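Local coordinates for protein nucleoside phosphorylase, putative (Trypanosoma brucei, PDB 3BJE) that catalyses the reversible phosphorolysis of uridine to uracil and ribose 1-phosphate as a homodimeric uridine phosphorylase, at residues Arg145-Val156 with Val288-Ile298; Thr184-Arg192 with Ile204-His212. All coordinates share one frame; numbering follows the deposited sequence.

Interaction 1: Arg145-Val156 with Val288-Ile298; sequences RLGTCGSPAESV and VTNIEMETSAI. With R1P (1-O-phosphono-alpha-D-ribofuranose), chain C; URA (uracil), chain D.
Strands 145-151 and 288-292 meet at a single antiparallel hydrogen-bonded pair, Gly150 with Ile291, and then diverge, their directions 126° apart. In this nucleoside phosphorylase fold the product site lies at that divergence, with uracil and ribose 1-phosphate bound beside both strands. At the bridge Gly150 N donates to Ile291 O (2.8 Å) and Ile291 N returns a bond to Gly150 O (2.7 Å). Gly150 N also lies 3.3 Å from uracil C4, so the backbone packs directly on the base. Farther along, Ser151 OG donates to Thr289 O. The same hydroxyl accepts from Ala153 N, forming an ST turn. Pro152 CG packs across Val288 CG1.

Arg145 reaches the other end with its chain extended. Its CD rests on Ile298 CD1, and Arg145 NE forms a salt bridge to Glu292 OE1 (3.0 Å), with the two groups' planes 47° apart. That oxygen is held by three donors: NE comes in on its anti lone pair, Glu294 N from one side of the carboxylate plane and Thr295 OG1 from the other. Thr246 bonds the other oxygen, so Glu292 is fixed in rotation and in turn steadies the guanidinium. Arg145 NH1 donates to O1 of ribose 1-phosphate (2.9 Å) and Arg145 NH2 to its O2P (2.8 Å), while Thr148 OG1 bonds O3P. Arg54 and Gly50, with His34 and Arg74 of the second subunit, add further bonds to the sugar phosphate. Met293 N donates to ribose 1-phosphate O2, and Glu294 OE2 accepts a very short bond from ribose 1-phosphate O3, 2.5 Å.

Interaction 2: Thr184-Arg192 with Ile204-His212; sequences TSKDQQEIR and IDIYTSMAH
Arg192 meets Asp205 and Ile206 in the charged part of this contact between helix 186-192 and strand 207-210, whose axes come within 8.4 Å at 141°. With CG anti to the backbone N (chi1 -165°) and the chain extended as far as NE, the arginine runs alongside Ile206 in the opposite direction. Arg192 NE donates to Ile206 O (2.9 Å, 164° at the hydrogen), the oxygen lying in the guanidinium plane. Arg192 NH2 forms a salt bridge with Asp205 OD1 (2.8 Å), whose carboxylate stands almost perpendicular to the guanidinium.

Water-mediated bonding links the middle: one water donates to Thr208 OG1 (3.1 Å) and is also bonded to Thr184 OG1. Gln188 CB and CG pass Thr208 OG1 in the opposite direction, CB at 3.3 Å.

Among apolar contacts, Thr208 turns its CG2 to Ile191 CG2 (4.1 Å), and Arg192 CG lies against Ile206 CD1. Ile191 also reaches strands 161-169 and 279-281.

Within the first segment, Ser185 OG accepts from Gln188 N (3.0 Å), the N-cap bond at the start of helix 186-198, with Ser185 as the N-cap residue. Away from the ligand sites, this is a helix packed on a strand, 207-210, that pairs antiparallel with strand 161-169 in the phosphorylase fold.

Overall arrangement
After the N-terminal strands and helix 97-112 the chain enters strand 142-151 and its following turn, then runs along strand 161-169 to helix 186-198 and back along strand 207-210, where interaction 2 closes a loop with 11 residues between its segments. The chain continues through helix 213-228 and strand 239-246 to strand 284-292 and helix 295-305, where interaction 1 closes a loop of 131 residues with interaction 2 nested inside it. Their centres lie about 16 Å apart, one at the product site and the other away from it. They touch through Tyr207 OH, which probably hydrogen-bonds Ser296 OG (3.2 Å), tying strand 207-210 to the start of helix 295-305.

Interaction 1: Arg145-Val156 with Val288-Ile298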
loop_
_atom_site.group_PDB
_atom_site.type_symbol
_atom_site.label_atom_id
_atom_site.label_comp_id
_atom_site.label_asym_id
_atom_site.label_seq_id
_atom_site.Cartn_x
_atom_site.Cartn_y
_atom_site.Cartn_z
ATOM N N ARG A 145 -9.117 3.431 13.338
ATOM C CA ARG A 145 -9.472 3.028 11.987
ATOM C C ARG A 145 -10.898 2.519 11.966
ATOM O O ARG A 145 -11.266 1.702 12.795
ATOM C CB ARG A 145 -8.525 1.936 11.504
ATOM C CG ARG A 145 -9.026 1.181 10.287
ATOM C CD ARG A 145 -7.925 0.371 9.641
ATOM N NE ARG A 145 -8.466 -0.704 8.794
ATOM C CZ ARG A 145 -9.162 -0.512 7.671
ATOM N NH1 ARG A 145 -9.616 -1.565 7.014
ATOM N NH2 ARG A 145 -9.412 0.718 7.194
ATOM N N LEU A 146 -11.691 3.030 11.038
ATOM C CA LEU A 146 -13.022 2.488 10.747
ATOM C C LEU A 146 -12.978 1.999 9.305
ATOM O O LEU A 146 -12.908 2.793 8.366
ATOM C CB LEU A 146 -14.140 3.520 10.942
ATOM C CG LEU A 146 -15.543 3.073 10.489
ATOM C CD1 LEU A 146 -15.985 1.720 11.097
ATOM C CD2 LEU A 146 -16.580 4.142 10.789
ATOM N N GLY A 147 -12.964 0.673 9.144
ATOM C CA GLY A 147 -12.713 0.088 7.854
ATOM C C GLY A 147 -13.687 -0.983 7.444
ATOM O O GLY A 147 -14.772 -1.116 8.018
ATOM N N THR A 148 -13.314 -1.710 6.397
ATOM C CA THR A 148 -14.039 -2.903 5.979
ATOM C C THR A 148 -13.065 -4.056 6.064
ATOM O O THR A 148 -11.864 -3.855 6.091
ATOM C CB THR A 148 -14.603 -2.786 4.547
ATOM O OG1 THR A 148 -13.538 -2.598 3.601
ATOM C CG2 THR A 148 -15.639 -1.641 4.467
ATOM N N CYS A 149 -13.580 -5.271 6.127
ATOM C CA CYS A 149 -12.681 -6.417 6.273
ATOM C C CYS A 149 -13.326 -7.719 5.864
ATOM O O CYS A 149 -14.537 -7.783 5.581
ATOM C CB CYS A 149 -12.236 -6.521 7.736
ATOM S SG CYS A 149 -13.621 -6.960 8.855
ATOM N N GLY A 150 -12.512 -8.769 5.815
ATOM C CA GLY A 150 -13.018 -10.133 5.722
ATOM C C GLY A 150 -12.985 -10.794 7.084
ATOM O O GLY A 150 -12.279 -10.317 7.983
ATOM N N SER A 151 -13.781 -11.853 7.257
ATOM C CA SER A 151 -13.687 -12.678 8.466
ATOM C C SER A 151 -13.545 -14.155 8.121
ATOM O O SER A 151 -14.331 -14.682 7.335
ATOM C CB SER A 151 -14.898 -12.504 9.381
ATOM O OG SER A 151 -14.815 -13.387 10.497
ATOM N N PRO A 152 -12.543 -14.821 8.715
ATOM C CA PRO A 152 -12.357 -16.260 8.612
ATOM C C PRO A 152 -13.098 -17.053 9.693
ATOM O O PRO A 152 -13.000 -18.277 9.722
ATOM C CB PRO A 152 -10.851 -16.401 8.836
ATOM C CG PRO A 152 -10.575 -15.375 9.832
ATOM C CD PRO A 152 -11.425 -14.204 9.465
ATOM N N ALA A 153 -13.805 -16.349 10.576
ATOM C CA ALA A 153 -14.492 -16.960 11.720
ATOM C C ALA A 153 -15.926 -17.326 11.372
ATOM O O ALA A 153 -16.704 -16.466 10.961
ATOM C CB ALA A 153 -14.501 -15.991 12.879
ATOM N N GLU A 154 -16.292 -18.592 11.561
ATOM C CA GLU A 154 -17.650 -19.024 11.220
ATOM C C GLU A 154 -18.689 -18.279 12.046
ATOM O O GLU A 154 -19.735 -17.908 11.530
ATOM C CB GLU A 154 -17.815 -20.549 11.374
ATOM C CG GLU A 154 -19.267 -21.073 11.374
ATOM C CD GLU A 154 -20.162 -20.504 10.263
ATOM O OE1 GLU A 154 -19.650 -19.875 9.303
ATOM O OE2 GLU A 154 -21.401 -20.690 10.364
ATOM N N SER A 155 -18.386 -18.032 13.310
ATOM C CA SER A 155 -19.344 -17.398 14.211
ATOM C C SER A 155 -19.647 -15.932 13.839
ATOM O O SER A 155 -20.741 -15.442 14.104
ATOM C CB SER A 155 -18.824 -17.470 15.652
ATOM O OG SER A 155 -17.601 -16.765 15.792
ATOM N N VAL A 156 -18.696 -15.239 13.222
ATOM C CA VAL A 156 -18.827 -13.802 13.016
ATOM C C VAL A 156 -19.834 -13.476 11.903
ATOM O O VAL A 156 -19.616 -13.836 10.752
ATOM C CB VAL A 156 -17.461 -13.168 12.707
ATOM C CG1 VAL A 156 -17.611 -11.685 12.388
ATOM C CG2 VAL A 156 -16.494 -13.372 13.884
ATOM N N VAL A 288 -9.039 -15.305 15.684
ATOM C CA VAL A 288 -8.860 -14.356 14.579
ATOM C C VAL A 288 -10.230 -13.987 14.026
ATOM O O VAL A 288 -10.883 -14.790 13.363
ATOM C CB VAL A 288 -7.971 -14.918 13.453
ATOM C CG1 VAL A 288 -7.824 -13.905 12.306
ATOM C CG2 VAL A 288 -6.598 -15.318 13.981
ATOM N N THR A 289 -10.665 -12.761 14.320
ATOM C CA THR A 289 -11.981 -12.292 13.928
ATOM C C THR A 289 -12.031 -11.670 12.540
ATOM O O THR A 289 -13.077 -11.629 11.911
ATOM C CB THR A 289 -12.519 -11.247 14.939
ATOM O OG1 THR A 289 -11.487 -10.304 15.244
ATOM C CG2 THR A 289 -13.038 -11.945 16.219
ATOM N N ASN A 290 -10.917 -11.112 12.061
ATOM C CA ASN A 290 -10.967 -10.445 10.780
ATOM C C ASN A 290 -9.623 -10.361 10.097
ATOM O O ASN A 290 -8.591 -10.528 10.731
ATOM C CB ASN A 290 -11.649 -9.062 10.862
ATOM C CG ASN A 290 -10.918 -8.066 11.759
ATOM O OD1 ASN A 290 -10.394 -8.407 12.819
ATOM N ND2 ASN A 290 -10.923 -6.802 11.338
ATOM N N ILE A 291 -9.678 -10.110 8.792
ATOM C CA ILE A 291 -8.497 -9.935 7.941
ATOM C C ILE A 291 -8.699 -8.665 7.120
ATOM O O ILE A 291 -9.767 -8.477 6.521
ATOM C CB ILE A 291 -8.317 -11.105 6.946
ATOM C CG1 ILE A 291 -8.200 -12.437 7.688
ATOM C CG2 ILE A 291 -7.107 -10.859 6.017
ATOM C CD1 ILE A 291 -8.429 -13.667 6.788
ATOM N N GLU A 292 -7.688 -7.809 7.086
ATOM C CA GLU A 292 -7.737 -6.570 6.309
ATOM C C GLU A 292 -6.295 -6.104 6.006
ATOM O O GLU A 292 -5.341 -6.921 6.073
ATOM C CB GLU A 292 -8.609 -5.503 7.002
ATOM C CG GLU A 292 -8.352 -5.290 8.502
ATOM C CD GLU A 292 -7.026 -4.619 8.743
ATOM O OE1 GLU A 292 -6.999 -3.369 8.690
ATOM O OE2 GLU A 292 -6.033 -5.355 8.955
ATOM N N MET A 293 -6.102 -4.828 5.675
ATOM C CA MET A 293 -4.806 -4.395 5.121
ATOM C C MET A 293 -4.063 -3.256 5.842
ATOM O O MET A 293 -3.022 -2.828 5.357
ATOM C CB MET A 293 -4.989 -4.022 3.645
ATOM C CG MET A 293 -5.407 -5.207 2.784
ATOM S SD MET A 293 -5.674 -4.838 1.041
ATOM C CE MET A 293 -3.993 -4.330 0.542
ATOM N N GLU A 294 -4.565 -2.781 6.989
ATOM C CA GLU A 294 -3.953 -1.625 7.681
ATOM C C GLU A 294 -3.652 -1.758 9.174
ATOM O O GLU A 294 -2.783 -1.056 9.687
ATOM C CB GLU A 294 -4.843 -0.385 7.482
ATOM C CG GLU A 294 -4.888 0.116 6.032
ATOM C CD GLU A 294 -6.067 -0.416 5.220
ATOM O OE1 GLU A 294 -7.144 -0.655 5.783
ATOM O OE2 GLU A 294 -5.935 -0.596 3.970
ATOM N N THR A 295 -4.361 -2.637 9.870
ATOM C CA THR A 295 -4.446 -2.530 11.324
ATOM C C THR A 295 -3.140 -2.837 12.050
ATOM O O THR A 295 -2.803 -2.163 13.014
ATOM C CB THR A 295 -5.625 -3.390 11.848
ATOM O OG1 THR A 295 -6.839 -2.789 11.408
ATOM C CG2 THR A 295 -5.646 -3.459 13.374
ATOM N N SER A 296 -2.409 -3.863 11.613
ATOM C CA SER A 296 -1.166 -4.238 12.278
ATOM C C SER A 296 -0.226 -3.037 12.426
ATOM O O SER A 296 0.267 -2.776 13.531
ATOM C CB SER A 296 -0.447 -5.334 11.492
ATOM O OG SER A 296 -0.212 -4.917 10.157
ATOM N N ALA A 297 0.013 -2.296 11.336
ATOM C CA ALA A 297 0.949 -1.147 11.363
ATOM C C ALA A 297 0.364 0.034 12.141
ATOM O O ALA A 297 1.084 0.780 12.803
ATOM C CB ALA A 297 1.328 -0.692 9.942
ATOM N N ILE A 298 -0.937 0.244 12.045
ATOM C CA ILE A 298 -1.560 1.282 12.858
ATOM C C ILE A 298 -1.267 1.027 14.310
ATOM O O ILE A 298 -0.882 1.931 15.049
ATOM C CB ILE A 298 -3.090 1.304 12.663
ATOM C CG1 ILE A 298 -3.425 1.843 11.289
ATOM C CG2 ILE A 298 -3.788 2.138 13.749
ATOM C CD1 ILE A 298 -4.903 1.662 10.924
HETATM C C5 R1P C . -9.422 -3.387 0.367
HETATM O O5 R1P C . -10.644 -3.502 -0.376
HETATM C C4 R1P C . -9.505 -2.242 1.359
HETATM O O4 R1P C . -10.697 -2.323 2.160
HETATM C C1 R1P C . -10.367 -2.412 3.551
HETATM C C2 R1P C . -8.935 -2.973 3.543
HETATM O O2 R1P C . -8.180 -2.852 4.771
HETATM C C3 R1P C . -8.340 -2.247 2.334
HETATM O O3 R1P C . -7.984 -0.886 2.629
HETATM O O1 R1P C . -10.532 -1.148 4.276
HETATM P P R1P C . -11.178 0.241 3.759
HETATM O O1P R1P C . -10.164 0.610 2.667
HETATM O O2P R1P C . -11.123 1.144 4.978
HETATM O O3P R1P C . -12.542 -0.008 3.199
HETATM N N1 URA D . -11.008 -5.924 2.949
HETATM C C2 URA D . -9.980 -6.801 2.960
HETATM O O2 URA D . -8.774 -6.411 3.070
HETATM N N3 URA D . -10.220 -8.097 2.834
HETATM C C4 URA D . -11.474 -8.566 2.688
HETATM O O4 URA D . -11.636 -9.793 2.580
HETATM C C5 URA D . -12.538 -7.685 2.659
HETATM C C6 URA D . -12.270 -6.336 2.794
#

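Interaction 2: Thr184-Arg192 with Ile204-His212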
loop_
_atom_site.group_PDB
_atom_site.type_symbol
_atom_site.label_atom_id
_atom_site.label_comp_id
_atom_site.label_asym_id
_atom_site.label_seq_id
_atom_site.Cartn_x
_atom_site.Cartn_y
_atom_site.Cartn_z
ATOM N N THR A 184 7.847 -8.239 23.194
ATOM C CA THR A 184 6.404 -8.130 23.157
ATOM C C THR A 184 5.852 -8.777 24.420
ATOM O O THR A 184 6.575 -9.457 25.158
ATOM C CB THR A 184 5.808 -8.827 21.920
ATOM O OG1 THR A 184 5.993 -10.238 22.033
ATOM C CG2 THR A 184 6.484 -8.356 20.634
ATOM N N SER A 185 4.570 -8.552 24.674
ATOM C CA SER A 185 3.905 -9.116 25.843
ATOM C C SER A 185 3.839 -10.632 25.752
ATOM O O SER A 185 4.014 -11.203 24.674
ATOM C CB SER A 185 2.489 -8.586 25.927
ATOM O OG SER A 185 1.716 -9.086 24.847
ATOM N N LYS A 186 3.569 -11.274 26.883
ATOM C CA LYS A 186 3.364 -12.713 26.902
ATOM C C LYS A 186 2.226 -13.124 25.966
ATOM O O LYS A 186 2.353 -14.117 25.231
ATOM C CB LYS A 186 3.080 -13.205 28.323
ATOM C CG LYS A 186 4.222 -12.999 29.301
ATOM C CD LYS A 186 5.480 -13.760 28.902
ATOM C CE LYS A 186 6.499 -13.780 30.046
ATOM N NZ LYS A 186 7.766 -14.481 29.666
ATOM N N ASP A 187 1.127 -12.367 25.963
ATOM C CA ASP A 187 0.011 -12.695 25.077
ATOM C C ASP A 187 0.433 -12.645 23.601
ATOM O O ASP A 187 0.101 -13.540 22.807
ATOM C CB ASP A 187 -1.161 -11.751 25.317
ATOM C CG ASP A 187 -1.964 -12.114 26.541
ATOM O OD1 ASP A 187 -1.748 -13.196 27.135
ATOM O OD2 ASP A 187 -2.847 -11.312 26.908
ATOM N N GLN A 188 1.171 -11.603 23.226
ATOM C CA GLN A 188 1.653 -11.505 21.841
ATOM C C GLN A 188 2.650 -12.623 21.483
ATOM O O GLN A 188 2.667 -13.113 20.341
ATOM C CB GLN A 188 2.277 -10.130 21.589
ATOM C CG GLN A 188 1.243 -9.023 21.429
ATOM C CD GLN A 188 1.831 -7.681 21.064
ATOM O OE1 GLN A 188 2.683 -7.576 20.183
ATOM N NE2 GLN A 188 1.373 -6.631 21.748
ATOM N N GLN A 189 3.491 -13.019 22.435
ATOM C CA GLN A 189 4.417 -14.128 22.190
ATOM C C GLN A 189 3.658 -15.427 21.910
ATOM O O GLN A 189 4.065 -16.222 21.046
ATOM C CB GLN A 189 5.347 -14.335 23.382
ATOM C CG GLN A 189 6.425 -13.281 23.504
ATOM C CD GLN A 189 7.194 -13.395 24.791
ATOM O OE1 GLN A 189 7.611 -14.484 25.183
ATOM N NE2 GLN A 189 7.376 -12.269 25.475
ATOM N N GLU A 190 2.560 -15.644 22.635
ATOM C CA GLU A 190 1.735 -16.833 22.452
ATOM C C GLU A 190 1.033 -16.816 21.087
ATOM O O GLU A 190 1.001 -17.825 20.381
ATOM C CB GLU A 190 0.712 -16.936 23.591
ATOM C CG GLU A 190 -0.193 -18.161 23.528
ATOM C CD GLU A 190 0.540 -19.503 23.656
ATOM O OE1 GLU A 190 1.782 -19.547 23.884
ATOM O OE2 GLU A 190 -0.158 -20.528 23.516
ATOM N N ILE A 191 0.496 -15.658 20.701
ATOM C CA ILE A 191 -0.107 -15.518 19.371
ATOM C C ILE A 191 0.927 -15.861 18.295
ATOM O O ILE A 191 0.656 -16.656 17.404
ATOM C CB ILE A 191 -0.688 -14.086 19.140
ATOM C CG1 ILE A 191 -1.931 -13.878 20.008
ATOM C CG2 ILE A 191 -1.011 -13.860 17.657
ATOM C CD1 ILE A 191 -2.434 -12.433 20.066
ATOM N N ARG A 192 2.111 -15.268 18.380
ATOM C CA ARG A 192 3.126 -15.523 17.367
ATOM C C ARG A 192 3.486 -17.007 17.315
ATOM O O ARG A 192 3.620 -17.569 16.222
ATOM C CB ARG A 192 4.382 -14.699 17.594
ATOM C CG ARG A 192 5.251 -14.705 16.368
ATOM C CD ARG A 192 6.433 -13.788 16.509
ATOM N NE ARG A 192 7.129 -13.688 15.227
ATOM C CZ ARG A 192 8.020 -14.563 14.778
ATOM N NH1 ARG A 192 8.364 -15.628 15.493
ATOM N NH2 ARG A 192 8.584 -14.365 13.598
ATOM N N ILE A 204 6.914 -17.021 7.148
ATOM C CA ILE A 204 6.984 -15.553 7.160
ATOM C C ILE A 204 7.402 -15.063 8.539
ATOM O O ILE A 204 6.915 -15.549 9.541
ATOM C CB ILE A 204 5.604 -14.936 6.817
ATOM C CG1 ILE A 204 5.086 -15.493 5.481
ATOM C CG2 ILE A 204 5.650 -13.399 6.790
ATOM C CD1 ILE A 204 5.888 -15.002 4.253
ATOM N N ASP A 205 8.279 -14.065 8.589
ATOM C CA ASP A 205 8.680 -13.439 9.862
ATOM C C ASP A 205 7.572 -12.460 10.295
ATOM O O ASP A 205 7.742 -11.239 10.283
ATOM C CB ASP A 205 10.039 -12.732 9.726
ATOM C CG ASP A 205 10.563 -12.195 11.038
ATOM O OD1 ASP A 205 10.024 -12.520 12.116
ATOM O OD2 ASP A 205 11.546 -11.437 11.000
ATOM N N ILE A 206 6.419 -13.010 10.668
ATOM C CA ILE A 206 5.279 -12.196 11.111
ATOM C C ILE A 206 5.589 -11.420 12.388
ATOM O O ILE A 206 6.471 -11.798 13.169
ATOM C CB ILE A 206 4.008 -13.037 11.313
ATOM C CG1 ILE A 206 4.230 -14.108 12.387
ATOM C CG2 ILE A 206 3.613 -13.700 10.008
ATOM C CD1 ILE A 206 2.954 -14.722 12.914
ATOM N N TYR A 207 4.882 -10.316 12.582
ATOM C CA TYR A 207 4.948 -9.604 13.831
ATOM C C TYR A 207 3.559 -9.503 14.461
ATOM O O TYR A 207 2.580 -9.981 13.892
ATOM C CB TYR A 207 5.582 -8.242 13.663
ATOM C CG TYR A 207 4.854 -7.242 12.805
ATOM C CD1 TYR A 207 4.055 -6.256 13.378
ATOM C CD2 TYR A 207 4.995 -7.247 11.422
ATOM C CE1 TYR A 207 3.395 -5.323 12.595
ATOM C CE2 TYR A 207 4.340 -6.313 10.623
ATOM C CZ TYR A 207 3.544 -5.343 11.226
ATOM O OH TYR A 207 2.929 -4.359 10.473
ATOM N N THR A 208 3.501 -8.947 15.673
ATOM C CA THR A 208 2.247 -8.754 16.370
ATOM C C THR A 208 2.160 -7.348 16.933
ATOM O O THR A 208 3.168 -6.644 17.055
ATOM C CB THR A 208 2.100 -9.761 17.527
ATOM O OG1 THR A 208 3.196 -9.611 18.429
ATOM C CG2 THR A 208 2.063 -11.235 17.013
ATOM N N SER A 209 0.951 -6.964 17.302
ATOM C CA SER A 209 0.718 -5.745 18.085
ATOM C C SER A 209 -0.620 -5.856 18.825
ATOM O O SER A 209 -1.221 -6.937 18.923
ATOM C CB SER A 209 0.758 -4.506 17.179
ATOM O OG SER A 209 0.852 -3.297 17.928
ATOM N N MET A 210 -1.069 -4.734 19.369
ATOM C CA MET A 210 -2.324 -4.707 20.099
ATOM C C MET A 210 -2.856 -3.282 20.057
ATOM O O MET A 210 -2.090 -2.325 20.171
ATOM C CB MET A 210 -2.103 -5.140 21.548
ATOM C CG MET A 210 -3.393 -5.425 22.315
ATOM S SD MET A 210 -3.153 -5.793 24.076
ATOM C CE MET A 210 -2.443 -4.267 24.650
ATOM N N ALA A 211 -4.164 -3.153 19.890
ATOM C CA ALA A 211 -4.848 -1.872 20.085
ATOM C C ALA A 211 -4.720 -1.471 21.547
ATOM O O ALA A 211 -4.670 -2.327 22.443
ATOM C CB ALA A 211 -6.322 -1.994 19.704
ATOM N N HIS A 212 -4.685 -0.167 21.790
ATOM C CA HIS A 212 -4.617 0.335 23.160
ATOM C C HIS A 212 -5.899 -0.062 23.859
ATOM O O HIS A 212 -6.986 0.108 23.289
ATOM C CB HIS A 212 -4.453 1.854 23.170
ATOM C CG HIS A 212 -4.080 2.397 24.510
ATOM N ND1 HIS A 212 -4.981 2.510 25.547
ATOM C CD2 HIS A 212 -2.894 2.837 24.991
ATOM C CE1 HIS A 212 -4.370 3.005 26.606
ATOM N NE2 HIS A 212 -3.101 3.207 26.296
HETATM O O HOH W 1 5.341 -11.532 19.527
#